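Local coordinates for DNA protection during starvation protein (Agrobacterium tumefaciens, PDB 1O9R) that protects DNA from oxidative damage without binding it, by oxidising ferrous iron and storing it as a ferric mineral inside a hollow dodecamer, at residues G20-S25 against V74-T79; A27-L32 against T60-H65; A95-I100 against I111-E116. All coordinates share one frame; numbering follows the deposited sequence.

Interaction 1. Residues G20-S25 against V74-T79; sequences GILNES and VQLGGT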
loop_
_atom_site.group_PDB
_atom_site.type_symbol
_atom_site.label_atom_id
_atom_site.label_comp_id
_atom_site.label_asym_id
_atom_site.label_seq_id
_atom_site.Cartn_x
_atom_site.Cartn_y
_atom_site.Cartn_z
ATOM N N GLY A 20 20.458 12.804 32.877
ATOM C CA GLY A 20 20.945 11.632 33.599
ATOM C C GLY A 20 19.974 10.461 33.611
ATOM O O GLY A 20 20.341 9.317 33.403
ATOM N N ILE A 21 18.681 10.789 33.814
ATOM C CA ILE A 21 17.630 9.771 33.802
ATOM C C ILE A 21 17.553 9.119 32.402
ATOM O O ILE A 21 17.416 7.892 32.327
ATOM C CB ILE A 21 16.289 10.405 34.179
ATOM C CG1 ILE A 21 16.320 10.934 35.642
ATOM C CG2 ILE A 21 15.143 9.416 34.050
ATOM C CD1 ILE A 21 15.113 11.855 35.862
ATOM N N LEU A 22 17.550 9.914 31.365
ATOM C CA LEU A 22 17.439 9.387 29.983
ATOM C C LEU A 22 18.659 8.539 29.657
ATOM O O LEU A 22 18.435 7.436 29.163
ATOM C CB LEU A 22 17.396 10.588 29.041
ATOM C CG LEU A 22 16.080 11.400 29.044
ATOM C CD1 LEU A 22 16.264 12.794 28.478
ATOM C CD2 LEU A 22 15.046 10.620 28.205
ATOM N N ASN A 23 19.904 9.025 29.892
ATOM C CA ASN A 23 21.025 8.162 29.485
ATOM C C ASN A 23 21.055 6.899 30.323
ATOM O O ASN A 23 21.524 5.867 29.807
ATOM C CB ASN A 23 22.337 8.957 29.612
ATOM C CG ASN A 23 22.717 9.653 28.329
ATOM O OD1 ASN A 23 22.403 9.164 27.217
ATOM N ND2 ASN A 23 23.403 10.791 28.366
ATOM N N GLU A 24 20.680 6.986 31.610
ATOM C CA GLU A 24 20.669 5.723 32.366
ATOM C C GLU A 24 19.694 4.722 31.802
ATOM O O GLU A 24 19.971 3.524 31.567
ATOM C CB GLU A 24 20.303 6.111 33.820
ATOM C CG GLU A 24 20.210 4.840 34.689
ATOM C CD GLU A 24 19.638 5.201 36.059
ATOM O OE1 GLU A 24 18.462 5.537 36.183
ATOM O OE2 GLU A 24 20.480 5.114 36.966
ATOM N N SER A 25 18.467 5.186 31.497
ATOM C CA SER A 25 17.469 4.319 30.882
ATOM C C SER A 25 17.910 3.831 29.499
ATOM O O SER A 25 17.650 2.652 29.201
ATOM C CB SER A 25 16.162 5.108 30.691
ATOM O OG SER A 25 15.565 5.388 31.961
ATOM N N VAL A 74 19.642 14.744 23.469
ATOM C CA VAL A 74 20.285 15.757 22.627
ATOM C C VAL A 74 19.458 17.011 22.496
ATOM O O VAL A 74 20.007 18.119 22.408
ATOM C CB VAL A 74 20.653 15.143 21.249
ATOM C CG1 VAL A 74 21.639 13.962 21.534
ATOM C CG2 VAL A 74 19.618 14.503 20.400
ATOM N N GLN A 75 18.134 16.861 22.467
ATOM C CA GLN A 75 17.253 18.017 22.444
ATOM C C GLN A 75 17.544 18.919 23.647
ATOM O O GLN A 75 17.376 20.137 23.499
ATOM C CB GLN A 75 15.778 17.588 22.508
ATOM C CG GLN A 75 15.317 16.987 21.165
ATOM C CD GLN A 75 14.069 16.167 21.350
ATOM O OE1 GLN A 75 13.197 16.461 22.144
ATOM N NE2 GLN A 75 13.991 15.019 20.647
ATOM N N LEU A 76 17.864 18.347 24.781
ATOM C CA LEU A 76 18.132 19.124 26.010
ATOM C C LEU A 76 19.568 19.590 26.030
ATOM O O LEU A 76 19.909 20.129 27.121
ATOM C CB LEU A 76 17.677 18.319 27.205
ATOM C CG LEU A 76 16.186 17.959 27.235
ATOM C CD1 LEU A 76 15.908 17.130 28.485
ATOM C CD2 LEU A 76 15.319 19.213 27.181
ATOM N N GLY A 77 20.377 19.418 25.009
ATOM C CA GLY A 77 21.747 19.951 25.006
ATOM C C GLY A 77 22.747 18.911 25.471
ATOM O O GLY A 77 23.918 19.297 25.646
ATOM N N GLY A 78 22.365 17.689 25.771
ATOM C CA GLY A 78 23.297 16.652 26.228
ATOM C C GLY A 78 23.869 15.854 25.055
ATOM O O GLY A 78 23.635 16.095 23.875
ATOM N N THR A 79 24.602 14.838 25.477
ATOM C CA THR A 79 25.214 13.847 24.577
ATOM C C THR A 79 24.567 12.500 24.845
ATOM O O THR A 79 24.585 11.968 25.956
ATOM C CB THR A 79 26.725 13.766 24.858
ATOM O OG1 THR A 79 27.284 15.070 24.618
ATOM C CG2 THR A 79 27.370 12.752 23.918
#

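Interaction 2. Residues A27-L32 against T60-H65; sequences ASVIDL and TQLDNH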
loop_
_atom_site.group_PDB
_atom_site.type_symbol
_atom_site.label_atom_id
_atom_site.label_comp_id
_atom_site.label_asym_id
_atom_site.label_seq_id
_atom_site.Cartn_x
_atom_site.Cartn_y
_atom_site.Cartn_z
ATOM N N ALA A 27 20.766 3.020 28.393
ATOM C CA ALA A 27 21.736 1.885 28.430
ATOM C C ALA A 27 21.003 0.571 28.716
ATOM O O ALA A 27 21.334 -0.458 28.089
ATOM C CB ALA A 27 22.770 2.126 29.559
ATOM N N SER A 28 20.062 0.557 29.645
ATOM C CA SER A 28 19.334 -0.701 29.909
ATOM C C SER A 28 18.385 -1.071 28.802
ATOM O O SER A 28 18.130 -2.262 28.594
ATOM C CB SER A 28 18.608 -0.609 31.255
ATOM O OG SER A 28 19.553 -0.666 32.337
ATOM N N VAL A 29 17.824 -0.082 28.084
ATOM C CA VAL A 29 16.915 -0.398 26.954
ATOM C C VAL A 29 17.748 -0.956 25.811
ATOM O O VAL A 29 17.315 -1.951 25.177
ATOM C CB VAL A 29 16.236 0.921 26.506
ATOM C CG1 VAL A 29 15.557 0.756 25.126
ATOM C CG2 VAL A 29 15.184 1.391 27.541
ATOM N N ILE A 30 18.934 -0.411 25.517
ATOM C CA ILE A 30 19.769 -1.029 24.483
ATOM C C ILE A 30 20.164 -2.445 24.875
ATOM O O ILE A 30 20.149 -3.393 24.052
ATOM C CB ILE A 30 21.012 -0.189 24.191
ATOM C CG1 ILE A 30 20.600 1.165 23.567
ATOM C CG2 ILE A 30 22.023 -0.900 23.289
ATOM C CD1 ILE A 30 21.695 2.239 23.521
ATOM N N ASP A 31 20.601 -2.652 26.141
ATOM C CA ASP A 31 20.966 -4.034 26.560
ATOM C C ASP A 31 19.769 -4.933 26.375
ATOM O O ASP A 31 19.890 -6.055 25.855
ATOM C CB ASP A 31 21.463 -3.905 28.015
ATOM C CG ASP A 31 21.968 -5.208 28.603
ATOM O OD1 ASP A 31 21.918 -6.292 28.003
ATOM O OD2 ASP A 31 22.473 -5.207 29.739
ATOM N N LEU A 32 18.561 -4.490 26.787
ATOM C CA LEU A 32 17.389 -5.339 26.614
ATOM C C LEU A 32 17.113 -5.639 25.141
ATOM O O LEU A 32 16.668 -6.747 24.853
ATOM C CB LEU A 32 16.154 -4.651 27.275
ATOM C CG LEU A 32 14.961 -5.607 27.462
ATOM C CD1 LEU A 32 15.353 -6.633 28.544
ATOM C CD2 LEU A 32 13.750 -4.832 27.943
ATOM N N THR A 60 11.700 -4.314 17.790
ATOM C CA THR A 60 11.359 -3.075 17.027
ATOM C C THR A 60 10.872 -2.029 18.022
ATOM O O THR A 60 11.254 -0.852 17.909
ATOM C CB THR A 60 10.193 -3.414 16.050
ATOM O OG1 THR A 60 10.818 -4.296 15.082
ATOM C CG2 THR A 60 9.798 -2.106 15.340
ATOM N N GLN A 61 10.032 -2.397 19.001
ATOM C CA GLN A 61 9.572 -1.360 19.932
ATOM C C GLN A 61 10.662 -0.796 20.808
ATOM O O GLN A 61 10.714 0.396 21.082
ATOM C CB GLN A 61 8.474 -1.974 20.833
ATOM C CG GLN A 61 7.248 -2.378 20.045
ATOM C CD GLN A 61 6.227 -3.131 20.875
ATOM O OE1 GLN A 61 6.340 -3.344 22.077
ATOM N NE2 GLN A 61 5.178 -3.592 20.191
ATOM N N LEU A 62 11.607 -1.656 21.255
ATOM C CA LEU A 62 12.723 -1.190 22.079
ATOM C C LEU A 62 13.616 -0.295 21.235
ATOM O O LEU A 62 14.172 0.703 21.724
ATOM C CB LEU A 62 13.536 -2.410 22.581
ATOM C CG LEU A 62 12.824 -3.244 23.648
ATOM C CD1 LEU A 62 13.605 -4.531 23.962
ATOM C CD2 LEU A 62 12.599 -2.433 24.942
ATOM N N ASP A 63 13.776 -0.604 19.943
ATOM C CA ASP A 63 14.557 0.312 19.104
ATOM C C ASP A 63 13.888 1.670 19.045
ATOM O O ASP A 63 14.618 2.716 19.107
ATOM C CB ASP A 63 14.616 -0.240 17.663
ATOM C CG ASP A 63 15.440 -1.497 17.502
ATOM O OD1 ASP A 63 15.228 -2.126 16.414
ATOM O OD2 ASP A 63 16.253 -1.812 18.388
ATOM N N ASN A 64 12.591 1.719 18.911
ATOM C CA ASN A 64 11.907 2.999 18.754
ATOM C C ASN A 64 11.905 3.783 20.072
ATOM O O ASN A 64 12.226 4.988 20.038
ATOM C CB ASN A 64 10.467 2.710 18.285
ATOM C CG ASN A 64 10.448 2.304 16.794
ATOM O OD1 ASN A 64 11.405 2.522 16.036
ATOM N ND2 ASN A 64 9.334 1.670 16.499
ATOM N N HIS A 65 11.678 3.101 21.211
ATOM C CA HIS A 65 11.766 3.850 22.473
ATOM C C HIS A 65 13.183 4.305 22.784
ATOM O O HIS A 65 13.357 5.389 23.331
ATOM C CB HIS A 65 11.144 3.035 23.619
ATOM C CG HIS A 65 9.667 2.929 23.421
ATOM N ND1 HIS A 65 8.849 4.023 23.396
ATOM C CD2 HIS A 65 8.864 1.862 23.247
ATOM C CE1 HIS A 65 7.605 3.611 23.183
ATOM N NE2 HIS A 65 7.573 2.291 23.081
#

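Interaction 3. Residues A95-I100 against I111-E116; sequences AYPTDI and IERYGE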
loop_
_atom_site.group_PDB
_atom_site.type_symbol
_atom_site.label_atom_id
_atom_site.label_comp_id
_atom_site.label_asym_id
_atom_site.label_seq_id
_atom_site.Cartn_x
_atom_site.Cartn_y
_atom_site.Cartn_z
ATOM N N ALA A 95 24.135 -10.026 32.996
ATOM C CA ALA A 95 24.459 -10.712 31.748
ATOM C C ALA A 95 23.505 -11.855 31.457
ATOM O O ALA A 95 23.106 -12.709 32.264
ATOM C CB ALA A 95 25.888 -11.301 31.885
ATOM N N TYR A 96 23.078 -11.867 30.159
ATOM C CA TYR A 96 22.124 -12.892 29.747
ATOM C C TYR A 96 22.855 -14.209 29.532
ATOM O O TYR A 96 23.920 -14.277 28.903
ATOM C CB TYR A 96 21.466 -12.417 28.394
ATOM C CG TYR A 96 20.226 -13.211 28.075
ATOM C CD1 TYR A 96 18.977 -12.882 28.640
ATOM C CD2 TYR A 96 20.287 -14.320 27.236
ATOM C CE1 TYR A 96 17.830 -13.595 28.385
ATOM C CE2 TYR A 96 19.123 -15.053 26.991
ATOM C CZ TYR A 96 17.908 -14.705 27.541
ATOM O OH TYR A 96 16.750 -15.401 27.318
ATOM N N PRO A 97 22.258 -15.305 30.001
ATOM C CA PRO A 97 22.946 -16.611 29.847
ATOM C C PRO A 97 23.030 -17.086 28.412
ATOM O O PRO A 97 21.994 -17.083 27.729
ATOM C CB PRO A 97 22.154 -17.524 30.747
ATOM C CG PRO A 97 20.765 -16.937 30.809
ATOM C CD PRO A 97 21.017 -15.425 30.762
ATOM N N THR A 98 24.198 -17.509 27.982
ATOM C CA THR A 98 24.331 -17.965 26.575
ATOM C C THR A 98 24.181 -19.459 26.453
ATOM O O THR A 98 24.354 -19.991 25.342
ATOM C CB THR A 98 25.676 -17.494 26.002
ATOM O OG1 THR A 98 26.770 -17.958 26.804
ATOM C CG2 THR A 98 25.731 -15.982 25.990
ATOM N N ASP A 99 23.939 -20.151 27.542
ATOM C CA ASP A 99 23.848 -21.591 27.535
ATOM C C ASP A 99 22.474 -22.115 27.884
ATOM O O ASP A 99 22.261 -23.258 28.263
ATOM C CB ASP A 99 24.896 -22.194 28.495
ATOM C CG ASP A 99 24.619 -21.787 29.917
ATOM O OD1 ASP A 99 25.263 -22.409 30.812
ATOM O OD2 ASP A 99 23.809 -20.873 30.179
ATOM N N ILE A 100 21.423 -21.301 27.636
ATOM C CA ILE A 100 20.046 -21.780 27.829
ATOM C C ILE A 100 19.344 -21.882 26.453
ATOM O O ILE A 100 19.768 -21.172 25.523
ATOM C CB ILE A 100 19.243 -20.869 28.736
ATOM C CG1 ILE A 100 19.325 -19.410 28.255
ATOM C CG2 ILE A 100 19.787 -21.027 30.185
ATOM C CD1 ILE A 100 18.195 -18.585 28.942
ATOM N N ILE A 111 11.694 -12.402 31.348
ATOM C CA ILE A 111 10.756 -11.786 32.318
ATOM C C ILE A 111 11.527 -11.002 33.378
ATOM O O ILE A 111 11.168 -9.904 33.747
ATOM C CB ILE A 111 9.870 -12.846 32.952
ATOM C CG1 ILE A 111 8.826 -13.328 31.914
ATOM C CG2 ILE A 111 9.159 -12.334 34.223
ATOM C CD1 ILE A 111 8.172 -14.660 32.237
ATOM N N GLU A 112 12.687 -11.562 33.841
ATOM C CA GLU A 112 13.427 -10.803 34.845
ATOM C C GLU A 112 13.904 -9.458 34.300
ATOM O O GLU A 112 13.839 -8.450 35.009
ATOM C CB GLU A 112 14.620 -11.616 35.381
ATOM C CG GLU A 112 14.228 -12.802 36.249
ATOM C CD GLU A 112 15.432 -13.482 36.906
ATOM O OE1 GLU A 112 16.617 -13.082 36.706
ATOM O OE2 GLU A 112 15.117 -14.440 37.657
ATOM N N ARG A 113 14.405 -9.480 33.066
ATOM C CA ARG A 113 15.028 -8.251 32.505
ATOM C C ARG A 113 13.947 -7.285 32.078
ATOM O O ARG A 113 14.137 -6.076 32.211
ATOM C CB ARG A 113 16.074 -8.648 31.444
ATOM C CG ARG A 113 17.270 -9.349 32.147
ATOM C CD ARG A 113 18.126 -10.085 31.111
ATOM N NE ARG A 113 19.281 -10.722 31.797
ATOM C CZ ARG A 113 19.171 -11.857 32.482
ATOM N NH1 ARG A 113 18.066 -12.528 32.644
ATOM N NH2 ARG A 113 20.280 -12.378 33.112
ATOM N N TYR A 114 12.929 -7.792 31.393
ATOM C CA TYR A 114 11.829 -6.913 31.021
ATOM C C TYR A 114 11.168 -6.297 32.244
ATOM O O TYR A 114 10.799 -5.115 32.228
ATOM C CB TYR A 114 10.738 -7.685 30.198
ATOM C CG TYR A 114 11.043 -7.625 28.702
ATOM C CD1 TYR A 114 10.234 -6.809 27.899
ATOM C CD2 TYR A 114 12.023 -8.401 28.150
ATOM C CE1 TYR A 114 10.531 -6.796 26.508
ATOM C CE2 TYR A 114 12.341 -8.363 26.803
ATOM C CZ TYR A 114 11.550 -7.541 26.026
ATOM O OH TYR A 114 11.850 -7.452 24.657
ATOM N N GLY A 115 11.016 -7.060 33.354
ATOM C CA GLY A 115 10.468 -6.502 34.582
ATOM C C GLY A 115 11.336 -5.360 35.131
ATOM O O GLY A 115 10.838 -4.302 35.500
ATOM N N GLU A 116 12.665 -5.619 35.110
ATOM C CA GLU A 116 13.551 -4.547 35.614
ATOM C C GLU A 116 13.478 -3.281 34.781
ATOM O O GLU A 116 13.363 -2.147 35.298
ATOM C CB GLU A 116 15.003 -5.070 35.706
ATOM C CG GLU A 116 15.060 -6.105 36.834
ATOM C CD GLU A 116 16.315 -6.919 36.825
ATOM O OE1 GLU A 116 16.574 -7.671 37.800
ATOM O OE2 GLU A 116 17.053 -6.834 35.824
#

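Interaction 1. Residues G20-S25 against V74-T79
The side-chain amide of Asn23 reaches out from helix 12-42 to the backbone of the loop that follows helix 48-75. Its ND2 donates to Thr79 O at 2.9 Å, nearly straight (166° at the hydrogen). The acceptor lies only 9° out of the amide plane, as an N-H of that group requires, while ND2 itself sits moderately tilted from the plane of the Thr79 carbonyl. Asn23 chi1 is -92°, well off a staggered position, which suggests that the amide is turned to suit its partners. Its OD1 accepts a hydrogen bond from Leu81 N, so donor and acceptor ends both bind the main chain of this loop. Asparagine suits the place because one short flat group supplies both functions, much as a peptide would.

Both segments lie in the ferritin-like domain, residues 76-79 forming the turn that leaves bundle helix 48-75. That helix ends in a Schellman motif: Gly77 N bonds to Val74 O at 2.9 Å and Gly78 N to Val73 O. Gly77 is the C-prime residue, and its positive phi would jam a beta carbon against the preceding carbonyl oxygen, which explains the glycine. Leu76, the first residue to leave helical geometry, directs its CB toward helix 12-42, and its CD1 meets Leu22 CD1 at 4.4 Å, a light touch between branched ends. Leu22 lies against Phe140 and Thr136 of helix 134-156 as well. Thr79 offers only its carbonyl to Asn23: its CB points away from helix 12-42, and its OG1 is hydrogen-bonded to Tyr101 OH of a neighbouring subunit.

Interaction 2. Residues A27-L32 against T60-H65
The flat groups touched between Val29, Leu32 and Leu62 are main-chain carbonyls, not rings. Leu62 CD1 lies over a face of the Leu32 carbonyl, 3.9 Å from both Leu32 C and Leu32 O, whereas Val29 CG1 approaches Leu62 O obliquely, at 3.7 Å, neither in the carbonyl's plane nor squarely over it. Each helix therefore lays a methyl against the backbone of the other, an intimacy matched by the short CA-CA separation of 6.5 Å between Val29 and Leu62.

Side chain against side chain, Leu62 does most of the work. It crosses Leu32 at about a right angle, its CD1 3.9 Å from Leu32 CG and its CD2 4.0 Å from Leu32 CD2, so both methyls of the fork are engaged. Leu32 turns its CG opposite the backbone N (chi1 -165°) and beside its own carbonyl carbon, and Leu62 CD1 thus meets both the branch point of Leu32 and its carbonyl. From another direction, Val29 CG1 approaches Leu62 CD2 at 4.4 Å.

This is the packing of helix 12-42 on helix 48-75 near the middle of the ferritin-like bundle. Valine, which ends at its CG methyls, is short enough for the close approach of the helices, and the longer leucines fill the space beside it. Helix 103-130 adds Tyr114, which touches both leucines.

With only methyls, branch points and carbonyls meeting, the contact holds by exclusion of water and van der Waals fit, and its specificity probably rests on shape.

Interaction 3. Residues A95-I100 against I111-E116
Ala95, Tyr96 and Pro97 run extended, with polyproline-like backbone angles, past helix 103-130, where Tyr96 and Arg113 have the closest CA atoms at 8.9 Å. They belong to the loop between helices 84-90 and 103-130 of the ferritin-like domain, and Tyr96 also packs on Val35 and Ala39 of helix 12-42. Arg113 stretches out, its chain extended from CG to NE, so that CD comes to the edge of the Tyr96 ring, 3.8 Å from Tyr96 CD1. The two planes stand 73° apart, so the groups do not lie parallel; the ring's edge, at CD1, meets the guanidinium face. Pro97 CD lies over a face of the Tyr96 ring and approaches Arg113 NH2, at 3.9 Å; the rigid proline suits an extended chain.

The bond from Arg113 NH2 to Ala95 O has an ordinary length, 3.0 Å, but is bent to 127° and weak. Tyr96 OH is hydrogen-bonded to His106 ND1. NE, bonded to Lys94 O, and weakly NH2 tie loop to helix, while NH1 turns back to Ala109 O of its own helix and steadies the guanidinium. These carbonyls around a buried arginine would probably stabilise its charge.

How the interactions relate
Interactions 1 and 2 join the same pair of helices, 12-42 and 48-75, with centres 15 Å apart, interaction 2 being nested inside the chain loop that interaction 1 closes. Interaction 3 touches interaction 2 directly: Leu32 CD1 packs 3.6 Å from Arg113 CB, and Leu62 CD1 lies 3.5 Å from Tyr114 OH. Interactions 1 and 3 have centres 26 Å apart, on opposite sides of the chain's centre. No contact supplies a ligand of the ferroxidase centres, which lie at two-fold subunit interfaces: by nearest side chains, Leu22 is about 8 Å from Glu71, Val29 about 8 Å from Asp67 (a probable ligand) and Tyr96 about 9 Å from His40; Leu22 and Val29 are each about 13 Å from bound iron.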